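Uronate dehydrogenase (Agrobacterium tumefaciens, PDB 3RFX) catalyses the NAD-dependent oxidation of uronic acids such as galacturonate and glucuronate, probably to the corresponding aldaric acid lactones. Local coordinates at residues Q103-T114 with F154-G164; R174-D184 with G205-W214. The protein carries 1 engineered substitution. One frame throughout, in Å; residues are numbered along the deposited sequence.

Interaction 1 (Q103-T114 with F154-G164)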
loop_
_atom_site.group_PDB
_atom_site.type_symbol
_atom_site.label_atom_id
_atom_site.label_comp_id
_atom_site.label_asym_id
_atom_site.label_seq_id
_atom_site.Cartn_x
_atom_site.Cartn_y
_atom_site.Cartn_z
ATOM N N GLN A 103 27.437 -20.218 -14.392
ATOM C CA GLN A 103 26.681 -19.202 -13.651
ATOM C C GLN A 103 27.001 -19.187 -12.165
ATOM O O GLN A 103 26.110 -19.315 -11.328
ATOM C CB GLN A 103 25.168 -19.352 -13.906
ATOM C CG GLN A 103 24.843 -19.172 -15.372
ATOM C CD GLN A 103 23.371 -19.306 -15.728
ATOM O OE1 GLN A 103 23.007 -19.159 -16.895
ATOM N NE2 GLN A 103 22.525 -19.572 -14.740
ATOM N N PRO A 104 28.288 -19.013 -11.825
ATOM C CA PRO A 104 28.657 -18.888 -10.416
ATOM C C PRO A 104 27.865 -17.724 -9.801
ATOM O O PRO A 104 27.683 -16.697 -10.461
ATOM C CB PRO A 104 30.149 -18.530 -10.483
ATOM C CG PRO A 104 30.314 -17.897 -11.831
ATOM C CD PRO A 104 29.419 -18.711 -12.716
ATOM N N ARG A 105 27.388 -17.906 -8.578
ATOM C CA ARG A 105 26.613 -16.879 -7.886
ATOM C C ARG A 105 27.454 -15.609 -7.709
ATOM O O ARG A 105 28.648 -15.690 -7.411
ATOM C CB ARG A 105 26.169 -17.420 -6.530
ATOM C CG ARG A 105 25.254 -16.502 -5.734
ATOM C CD ARG A 105 24.675 -17.240 -4.542
ATOM N NE ARG A 105 23.674 -18.231 -4.956
ATOM C CZ ARG A 105 23.036 -19.032 -4.108
ATOM N NH1 ARG A 105 23.293 -18.954 -2.812
ATOM N NH2 ARG A 105 22.134 -19.911 -4.555
ATOM N N ILE A 106 26.817 -14.449 -7.882
ATOM C CA ILE A 106 27.509 -13.160 -7.832
ATOM C C ILE A 106 27.037 -12.277 -6.674
ATOM O O ILE A 106 25.835 -12.118 -6.456
ATOM C CB ILE A 106 27.301 -12.394 -9.142
ATOM C CG1 ILE A 106 27.925 -13.173 -10.307
ATOM C CG2 ILE A 106 27.887 -10.963 -9.062
ATOM C CD1 ILE A 106 27.461 -12.700 -11.657
ATOM N N VAL A 107 27.983 -11.733 -5.916
ATOM C CA VAL A 107 27.676 -10.611 -5.021
ATOM C C VAL A 107 28.111 -9.352 -5.763
ATOM O O VAL A 107 29.299 -9.150 -6.007
ATOM C CB VAL A 107 28.402 -10.720 -3.662
ATOM C CG1 VAL A 107 28.171 -9.457 -2.804
ATOM C CG2 VAL A 107 27.937 -11.946 -2.897
ATOM N N PHE A 108 27.149 -8.529 -6.164
ATOM C CA PHE A 108 27.445 -7.313 -6.910
ATOM C C PHE A 108 27.532 -6.111 -5.970
ATOM O O PHE A 108 26.613 -5.864 -5.197
ATOM C CB PHE A 108 26.355 -7.068 -7.954
ATOM C CG PHE A 108 26.484 -5.760 -8.686
ATOM C CD1 PHE A 108 27.694 -5.373 -9.244
ATOM C CD2 PHE A 108 25.387 -4.925 -8.845
ATOM C CE1 PHE A 108 27.811 -4.175 -9.939
ATOM C CE2 PHE A 108 25.498 -3.721 -9.539
ATOM C CZ PHE A 108 26.707 -3.352 -10.091
ATOM N N ALA A 109 28.636 -5.370 -6.037
ATOM C CA ALA A 109 28.744 -4.112 -5.297
ATOM C C ALA A 109 27.963 -3.018 -6.015
ATOM O O ALA A 109 28.509 -2.308 -6.856
ATOM C CB ALA A 109 30.208 -3.700 -5.149
ATOM N N SER A 110 26.673 -2.906 -5.724
ATOM C CA SER A 110 25.913 -1.762 -6.193
ATOM C C SER A 110 26.208 -0.629 -5.208
ATOM O O SER A 110 27.189 -0.684 -4.459
ATOM C CB SER A 110 24.412 -2.070 -6.244
ATOM O OG SER A 110 23.699 -1.028 -6.898
ATOM N N SER A 111 25.348 0.378 -5.169
ATOM C CA SER A 111 25.674 1.563 -4.388
ATOM C C SER A 111 24.437 2.301 -3.909
ATOM O O SER A 111 23.410 2.293 -4.584
ATOM C CB SER A 111 26.500 2.513 -5.264
ATOM O OG SER A 111 26.742 3.722 -4.582
ATOM N N ASN A 112 24.549 2.967 -2.759
ATOM C CA ASN A 112 23.508 3.896 -2.330
ATOM C C ASN A 112 23.295 4.998 -3.364
ATOM O O ASN A 112 22.244 5.639 -3.393
ATOM C CB ASN A 112 23.861 4.520 -0.969
ATOM C CG ASN A 112 25.075 5.445 -1.050
ATOM O OD1 ASN A 112 24.944 6.628 -1.359
ATOM N ND2 ASN A 112 26.256 4.902 -0.794
ATOM N N HIS A 113 24.289 5.236 -4.218
ATOM C CA HIS A 113 24.157 6.315 -5.195
ATOM C C HIS A 113 23.086 6.073 -6.257
ATOM O O HIS A 113 22.713 6.990 -6.987
ATOM C CB HIS A 113 25.520 6.697 -5.776
ATOM C CG HIS A 113 26.456 7.200 -4.726
ATOM N ND1 HIS A 113 26.219 8.368 -4.032
ATOM C CD2 HIS A 113 27.582 6.666 -4.198
ATOM C CE1 HIS A 113 27.174 8.544 -3.135
ATOM N NE2 HIS A 113 28.016 7.529 -3.219
ATOM N N THR A 114 22.562 4.851 -6.311
ATOM C CA THR A 114 21.400 4.566 -7.153
ATOM C C THR A 114 20.139 5.291 -6.669
ATOM O O THR A 114 19.181 5.446 -7.423
ATOM C CB THR A 114 21.077 3.057 -7.177
ATOM O OG1 THR A 114 20.861 2.598 -5.836
ATOM C CG2 THR A 114 22.233 2.264 -7.802
ATOM N N PHE A 154 18.014 -16.523 -17.612
ATOM C CA PHE A 154 18.935 -17.657 -17.514
ATOM C C PHE A 154 19.015 -18.261 -16.117
ATOM O O PHE A 154 19.598 -19.330 -15.928
ATOM C CB PHE A 154 20.348 -17.238 -17.941
ATOM C CG PHE A 154 20.423 -16.704 -19.334
ATOM C CD1 PHE A 154 20.246 -17.547 -20.421
ATOM C CD2 PHE A 154 20.678 -15.358 -19.562
ATOM C CE1 PHE A 154 20.321 -17.054 -21.707
ATOM C CE2 PHE A 154 20.752 -14.859 -20.838
ATOM C CZ PHE A 154 20.576 -15.706 -21.919
ATOM N N GLY A 155 18.450 -17.575 -15.127
ATOM C CA GLY A 155 18.504 -18.064 -13.762
ATOM C C GLY A 155 19.779 -17.711 -13.006
ATOM O O GLY A 155 20.015 -18.203 -11.902
ATOM N N GLN A 156 20.617 -16.870 -13.600
ATOM C CA GLN A 156 21.823 -16.390 -12.916
ATOM C C GLN A 156 21.417 -15.648 -11.631
ATOM O O GLN A 156 20.596 -14.736 -11.686
ATOM C CB GLN A 156 22.598 -15.449 -13.843
ATOM C CG GLN A 156 23.734 -14.663 -13.162
ATOM C CD GLN A 156 24.918 -15.533 -12.794
ATOM O OE1 GLN A 156 25.531 -16.150 -13.667
ATOM N NE2 GLN A 156 25.253 -15.585 -11.501
ATOM N N GLU A 157 21.976 -16.038 -10.489
ATOM C CA GLU A 157 21.622 -15.411 -9.213
ATOM C C GLU A 157 22.655 -14.374 -8.770
ATOM O O GLU A 157 23.866 -14.601 -8.868
ATOM C CB GLU A 157 21.447 -16.469 -8.118
ATOM C CG GLU A 157 20.321 -17.469 -8.411
ATOM C CD GLU A 157 20.111 -18.452 -7.271
ATOM O OE1 GLU A 157 20.973 -19.332 -7.079
ATOM O OE2 GLU A 157 19.101 -18.331 -6.552
ATOM N N THR A 158 22.160 -13.246 -8.269
ATOM C CA THR A 158 23.013 -12.115 -7.890
ATOM C C THR A 158 22.405 -11.440 -6.662
ATOM O O THR A 158 21.196 -11.213 -6.614
ATOM C CB THR A 158 23.058 -11.044 -9.017
ATOM O OG1 THR A 158 23.556 -11.612 -10.240
ATOM C CG2 THR A 158 23.925 -9.832 -8.611
ATOM N N ALA A 159 23.230 -11.123 -5.673
ATOM C CA ALA A 159 22.804 -10.225 -4.595
ATOM C C ALA A 159 23.184 -8.807 -5.001
ATOM O O ALA A 159 24.360 -8.522 -5.209
ATOM C CB ALA A 159 23.492 -10.595 -3.281
ATOM N N LEU A 160 22.196 -7.925 -5.126
ATOM C CA LEU A 160 22.455 -6.535 -5.515
ATOM C C LEU A 160 22.666 -5.692 -4.261
ATOM O O LEU A 160 21.711 -5.176 -3.672
ATOM C CB LEU A 160 21.284 -5.984 -6.329
ATOM C CG LEU A 160 20.903 -6.806 -7.564
ATOM C CD1 LEU A 160 19.617 -6.271 -8.173
ATOM C CD2 LEU A 160 22.046 -6.806 -8.581
ATOM N N VAL A 161 23.916 -5.565 -3.841
ATOM C CA VAL A 161 24.200 -4.947 -2.554
ATOM C C VAL A 161 24.446 -3.451 -2.724
ATOM O O VAL A 161 25.474 -3.037 -3.255
ATOM C CB VAL A 161 25.396 -5.614 -1.857
ATOM C CG1 VAL A 161 25.528 -5.101 -0.424
ATOM C CG2 VAL A 161 25.227 -7.129 -1.863
ATOM N N ARG A 162 23.479 -2.654 -2.287
ATOM C CA ARG A 162 23.590 -1.200 -2.342
ATOM C C ARG A 162 24.421 -0.730 -1.162
ATOM O O ARG A 162 23.898 -0.429 -0.088
ATOM C CB ARG A 162 22.203 -0.564 -2.349
ATOM C CG ARG A 162 21.454 -0.864 -3.639
ATOM C CD ARG A 162 20.059 -0.244 -3.662
ATOM N NE ARG A 162 19.403 -0.479 -4.948
ATOM C CZ ARG A 162 18.124 -0.216 -5.191
ATOM N NH1 ARG A 162 17.349 0.285 -4.231
ATOM N NH2 ARG A 162 17.620 -0.455 -6.390
ATOM N N ILE A 163 25.730 -0.708 -1.358
ATOM C CA ILE A 163 26.655 -0.368 -0.270
ATOM C C ILE A 163 26.441 1.073 0.233
ATOM O O ILE A 163 26.321 2.001 -0.564
ATOM C CB ILE A 163 28.113 -0.559 -0.723
ATOM C CG1 ILE A 163 28.350 -2.031 -1.087
ATOM C CG2 ILE A 163 29.092 -0.142 0.378
ATOM C CD1 ILE A 163 29.686 -2.288 -1.763
ATOM N N GLY A 164 26.368 1.231 1.550
ATOM C CA GLY A 164 26.317 2.549 2.169
ATOM C C GLY A 164 27.732 3.106 2.228
ATOM O O GLY A 164 28.273 3.554 1.216
HETATM O O HOH W 1 23.660 -18.457 -10.308
HETATM O O HOH W 2 22.373 -20.292 -11.885
HETATM O O HOH W 3 23.481 -19.461 -7.701
#
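Ile106 and Thr158 open a run of six parallel pairs between strands 105-111 and 158-163, neighbours in the Rossmann-fold sheet. On the face carrying Val107, Ala109, Val161 and Ile163, bumps and hollows interlock diagonally. The small CB of Ala109 leaves a hollow that the long Ile163 fills with CD1 at 3.7 Å, and Val107 CG1 meets Val161 CG2 at 3.9 Å, the two valines filling the face under helix 182-194. On the other face Thr158 CG2 fits against Phe108 CB, while Leu160 CD2 reaches Phe108 CD2 at 3.8 Å, beneath helix 135-154.

At the strand entrance, Gln156 bends at chi2 (71°), which swings its amide across to the start of the neighbouring strand: NE2 donates to Pro104 O and also to Glu157 O, and OE1 lies against Gln103 CB at 3.2 Å. Arg105 NH2 meets Glu157 OE1 at 2.8 Å in a salt bridge, the two flat groups nearly perpendicular (83°); NH1 of Arg105 is held by Ala195 O and Val192 O. At the far end, Asn112 grips one carbonyl twice: its backbone N and its ND2 both donate to Ile163 O, ND2 on a lone pair at 2.9 Å.

Interaction 2 (R174-D184 with G205-W214). With PO4 (phosphate ion), chain F.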
loop_
_atom_site.group_PDB
_atom_site.type_symbol
_atom_site.label_atom_id
_atom_site.label_comp_id
_atom_site.label_asym_id
_atom_site.label_seq_id
_atom_site.Cartn_x
_atom_site.Cartn_y
_atom_site.Cartn_z
ATOM N N ARG A 174 26.603 11.589 8.305
ATOM C CA ARG A 174 25.896 10.718 7.362
ATOM C C ARG A 174 26.155 9.242 7.664
ATOM O O ARG A 174 25.249 8.409 7.564
ATOM C CB ARG A 174 26.296 11.058 5.922
ATOM C CG ARG A 174 25.693 10.143 4.847
ATOM C CD ARG A 174 25.874 10.760 3.457
ATOM N NE ARG A 174 25.529 9.839 2.368
ATOM C CZ ARG A 174 26.354 8.925 1.862
ATOM N NH1 ARG A 174 27.585 8.794 2.341
ATOM N NH2 ARG A 174 25.943 8.133 0.873
ATOM N N MET A 175 27.389 8.911 8.034
ATOM C CA MET A 175 27.735 7.512 8.293
ATOM C C MET A 175 27.078 6.938 9.535
ATOM O O MET A 175 27.080 5.723 9.743
ATOM C CB MET A 175 29.252 7.315 8.349
ATOM C CG MET A 175 29.920 7.608 7.023
ATOM S SD MET A 175 31.615 7.004 7.013
ATOM C CE MET A 175 32.255 7.886 5.593
ATOM N N LEU A 176 26.507 7.794 10.373
ATOM C CA LEU A 176 25.708 7.273 11.482
ATOM C C LEU A 176 24.505 6.511 10.924
ATOM O O LEU A 176 23.894 5.709 11.629
ATOM C CB LEU A 176 25.225 8.401 12.394
ATOM C CG LEU A 176 26.360 9.112 13.127
ATOM C CD1 LEU A 176 25.824 10.298 13.938
ATOM C CD2 LEU A 176 27.094 8.118 14.041
ATOM N N SER A 177 24.164 6.788 9.669
ATOM C CA SER A 177 23.074 6.081 9.001
ATOM C C SER A 177 23.591 5.068 7.986
ATOM O O SER A 177 23.011 3.993 7.851
ATOM C CB SER A 177 22.115 7.062 8.304
ATOM O OG SER A 177 21.574 7.997 9.235
ATOM N N THR A 178 24.664 5.412 7.268
ATOM C CA THR A 178 25.094 4.613 6.113
ATOM C C THR A 178 26.197 3.587 6.382
ATOM O O THR A 178 26.503 2.770 5.507
ATOM C CB THR A 178 25.575 5.500 4.943
ATOM O OG1 THR A 178 26.722 6.248 5.357
ATOM C CG2 THR A 178 24.479 6.464 4.480
ATOM N N TRP A 179 26.795 3.628 7.567
ATOM C CA TRP A 179 27.932 2.759 7.873
ATOM C C TRP A 179 27.594 1.297 7.645
ATOM O O TRP A 179 26.550 0.815 8.080
ATOM C CB TRP A 179 28.382 2.933 9.322
ATOM C CG TRP A 179 29.669 2.210 9.660
ATOM C CD1 TRP A 179 30.828 2.218 8.937
ATOM C CD2 TRP A 179 29.920 1.404 10.815
ATOM N NE1 TRP A 179 31.787 1.456 9.571
ATOM C CE2 TRP A 179 31.251 0.946 10.725
ATOM C CE3 TRP A 179 29.146 1.021 11.920
ATOM C CZ2 TRP A 179 31.828 0.133 11.699
ATOM C CZ3 TRP A 179 29.716 0.212 12.883
ATOM C CH2 TRP A 179 31.047 -0.225 12.766
ATOM N N PHE A 180 28.505 0.608 6.966
ATOM C CA PHE A 180 28.411 -0.835 6.730
ATOM C C PHE A 180 29.745 -1.401 7.197
ATOM O O PHE A 180 30.756 -1.226 6.518
ATOM C CB PHE A 180 28.247 -1.084 5.236
ATOM C CG PHE A 180 27.793 -2.490 4.877
ATOM C CD1 PHE A 180 27.222 -3.328 5.829
ATOM C CD2 PHE A 180 27.907 -2.939 3.571
ATOM C CE1 PHE A 180 26.789 -4.615 5.477
ATOM C CE2 PHE A 180 27.471 -4.214 3.209
ATOM C CZ PHE A 180 26.912 -5.044 4.158
ATOM N N SER A 181 29.765 -2.048 8.355
ATOM C CA SER A 181 31.036 -2.511 8.922
ATOM C C SER A 181 31.649 -3.635 8.083
ATOM O O SER A 181 30.944 -4.337 7.358
ATOM C CB SER A 181 30.853 -2.996 10.357
ATOM O OG SER A 181 30.137 -4.229 10.382
ATOM N N HIS A 182 32.964 -3.805 8.183
ATOM C CA HIS A 182 33.614 -4.928 7.516
ATOM C C HIS A 182 33.001 -6.252 7.960
ATOM O O HIS A 182 32.674 -7.098 7.121
ATOM C CB HIS A 182 35.122 -4.924 7.782
ATOM C CG HIS A 182 35.834 -3.770 7.156
ATOM N ND1 HIS A 182 37.087 -3.362 7.559
ATOM C CD2 HIS A 182 35.466 -2.930 6.161
ATOM C CE1 HIS A 182 37.464 -2.327 6.831
ATOM N NE2 HIS A 182 36.499 -2.044 5.976
ATOM N N ASP A 183 32.830 -6.423 9.268
ATOM C CA ASP A 183 32.234 -7.647 9.803
ATOM C C ASP A 183 30.862 -7.940 9.197
ATOM O O ASP A 183 30.552 -9.092 8.880
ATOM C CB ASP A 183 32.087 -7.578 11.323
ATOM C CG ASP A 183 33.385 -7.870 12.059
ATOM O OD1 ASP A 183 34.388 -8.240 11.413
ATOM O OD2 ASP A 183 33.387 -7.730 13.297
ATOM N N ASP A 184 30.026 -6.913 9.072
ATOM C CA ASP A 184 28.666 -7.122 8.558
ATOM C C ASP A 184 28.636 -7.394 7.057
ATOM O O ASP A 184 27.786 -8.139 6.575
ATOM C CB ASP A 184 27.736 -5.955 8.936
ATOM C CG ASP A 184 27.346 -5.973 10.408
ATOM O OD1 ASP A 184 27.347 -7.058 11.020
ATOM O OD2 ASP A 184 27.023 -4.903 10.964
ATOM N N GLY A 205 23.059 -2.276 1.865
ATOM C CA GLY A 205 24.333 -2.551 2.496
ATOM C C GLY A 205 24.634 -1.591 3.633
ATOM O O GLY A 205 25.336 -0.605 3.435
ATOM N N ALA A 206 24.095 -1.885 4.812
ATOM C CA ALA A 206 24.339 -1.092 6.013
ATOM C C ALA A 206 24.331 -1.986 7.241
ATOM O O ALA A 206 23.656 -3.015 7.258
ATOM C CB ALA A 206 23.274 -0.018 6.154
ATOM N N SER A 207 25.065 -1.591 8.278
ATOM C CA SER A 207 24.996 -2.297 9.547
ATOM C C SER A 207 23.660 -2.014 10.255
ATOM O O SER A 207 22.786 -1.386 9.678
ATOM C CB SER A 207 26.206 -1.956 10.414
ATOM O OG SER A 207 27.378 -2.521 9.841
ATOM N N ALA A 208 23.490 -2.504 11.481
ATOM C CA ALA A 208 22.221 -2.332 12.196
ATOM C C ALA A 208 22.218 -0.989 12.923
ATOM O O ALA A 208 22.200 -0.929 14.155
ATOM C CB ALA A 208 21.995 -3.478 13.184
ATOM N N ASN A 209 22.248 0.084 12.147
ATOM C CA ASN A 209 22.375 1.427 12.703
ATOM C C ASN A 209 21.048 1.969 13.225
ATOM O O ASN A 209 20.039 1.922 12.520
ATOM C CB ASN A 209 22.936 2.368 11.628
ATOM C CG ASN A 209 24.217 1.833 10.997
ATOM O OD1 ASN A 209 25.026 1.191 11.671
ATOM N ND2 ASN A 209 24.383 2.060 9.696
ATOM N N ASP A 210 21.043 2.488 14.453
ATOM C CA ASP A 210 19.831 3.106 14.997
ATOM C C ASP A 210 19.272 4.134 14.019
ATOM O O ASP A 210 18.058 4.259 13.878
ATOM C CB ASP A 210 20.098 3.796 16.340
ATOM C CG ASP A 210 20.275 2.817 17.485
ATOM O OD1 ASP A 210 20.187 1.589 17.259
ATOM O OD2 ASP A 210 20.499 3.289 18.621
ATOM N N ALA A 211 20.158 4.879 13.350
ATOM C CA ALA A 211 19.715 5.910 12.407
ATOM C C ALA A 211 19.627 5.472 10.943
ATOM O O ALA A 211 19.600 6.316 10.046
ATOM C CB ALA A 211 20.593 7.171 12.535
ATOM N N GLY A 212 19.578 4.162 10.691
ATOM C CA GLY A 212 19.471 3.655 9.329
ATOM C C GLY A 212 18.233 4.154 8.593
ATOM O O GLY A 212 17.182 4.394 9.218
ATOM N N TRP A 213 18.357 4.307 7.271
ATOM C CA TRP A 213 17.288 4.807 6.415
ATOM C C TRP A 213 16.575 3.694 5.642
ATOM O O TRP A 213 15.596 3.965 4.954
ATOM C CB TRP A 213 17.851 5.756 5.346
ATOM C CG TRP A 213 18.656 6.919 5.874
ATOM C CD1 TRP A 213 18.443 7.619 7.021
ATOM C CD2 TRP A 213 19.788 7.520 5.232
ATOM N NE1 TRP A 213 19.391 8.633 7.140
ATOM C CE2 TRP A 213 20.227 8.579 6.054
ATOM C CE3 TRP A 213 20.476 7.256 4.041
ATOM C CZ2 TRP A 213 21.321 9.377 5.719
ATOM C CZ3 TRP A 213 21.571 8.044 3.714
ATOM C CH2 TRP A 213 21.977 9.092 4.546
ATOM N N TRP A 214 17.087 2.466 5.730
ATOM C CA TRP A 214 16.743 1.417 4.756
ATOM C C TRP A 214 16.132 0.167 5.386
ATOM O O TRP A 214 16.536 -0.258 6.454
ATOM C CB TRP A 214 17.985 1.014 3.939
ATOM C CG TRP A 214 18.649 2.176 3.252
ATOM C CD1 TRP A 214 18.027 3.247 2.655
ATOM C CD2 TRP A 214 20.053 2.379 3.080
ATOM N NE1 TRP A 214 18.968 4.104 2.134
ATOM C CE2 TRP A 214 20.217 3.597 2.382
ATOM C CE3 TRP A 214 21.192 1.656 3.456
ATOM C CZ2 TRP A 214 21.474 4.105 2.057
ATOM C CZ3 TRP A 214 22.441 2.164 3.131
ATOM C CH2 TRP A 214 22.570 3.373 2.432
HETATM P P PO4 F . 39.375 -5.475 9.312
HETATM O O1 PO4 F . 38.290 -4.472 9.627
HETATM O O2 PO4 F . 39.772 -6.194 10.578
HETATM O O3 PO4 F . 38.864 -6.483 8.313
HETATM O O4 PO4 F . 40.570 -4.758 8.731
HETATM O O HOH W 4 22.936 5.174 14.190
HETATM O O HOH W 5 20.917 3.734 5.998
#
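The segment that leads into helix 182-194 is clasped by the loop following strand 202-205, and the join turns on Ser207 and Asn209. Ser207 OG accepts from Ser181 N almost straight (2.9 Å, 177°) and donates to the anti lone pair of Asp184 OD2 at 2.7 Å. A small hydroxyl suits this place because it can do both. Ser181 is the N-cap of the helix: its OG takes the N-H of Asp184 and is also hydrogen-bonded to Asp228. Ser207 OG thus links the N-H of the N-cap residue to a carboxylate in the helix's first turn, whose OD2 also receives Asp228 N. Asn209, with its two amide hydrogens, bridges Ser177 O and Trp179 O, each 3.0 Å from ND2. The second bond lies on a lone pair, whereas the first comes from well above the carbonyl plane; OD1 of Asn209 is held by Ala230 N.

Packing adds to these bonds. Gly205 CA sits over the face of the Phe180 ring, 3.8 Å from its centroid, where the lack of a side chain permits such closeness. Ser177 CB lies over the five-membered ring of Trp213, 3.6 Å from its centroid (a CH-pi contact), while Ser177 OG, anti to the carbonyl carbon (chi1 -58°), donates to Ala211 O. Thr178 CG2 touches Trp213 CZ3 at 3.4 Å.

Along the chain the two contacts come in series, interaction 1 closing at Gly164 before interaction 2 opens at Arg174, and their centres lie about 18 Å apart. Interaction 1 pairs the fifth and sixth strands of the seven-stranded parallel sheet, next to the outermost strand 202-205 and near the centre of the chain; interaction 2 lies farther out, beyond the C-terminal ends of strands 158-163 and 202-205. These adjacent strands connect them: Arg162 O and Gly164 N probably hydrogen-bond to Gly205 N and O. Asn112 also packs against Arg174 and Trp214. Helix 182-194 starts within interaction 2 and then covers one face of interaction 1. The side chain of Ile163 lies about 6 Å from the bound NAD, so strand 158-163 joins the cofactor side of the sheet to the outer loops.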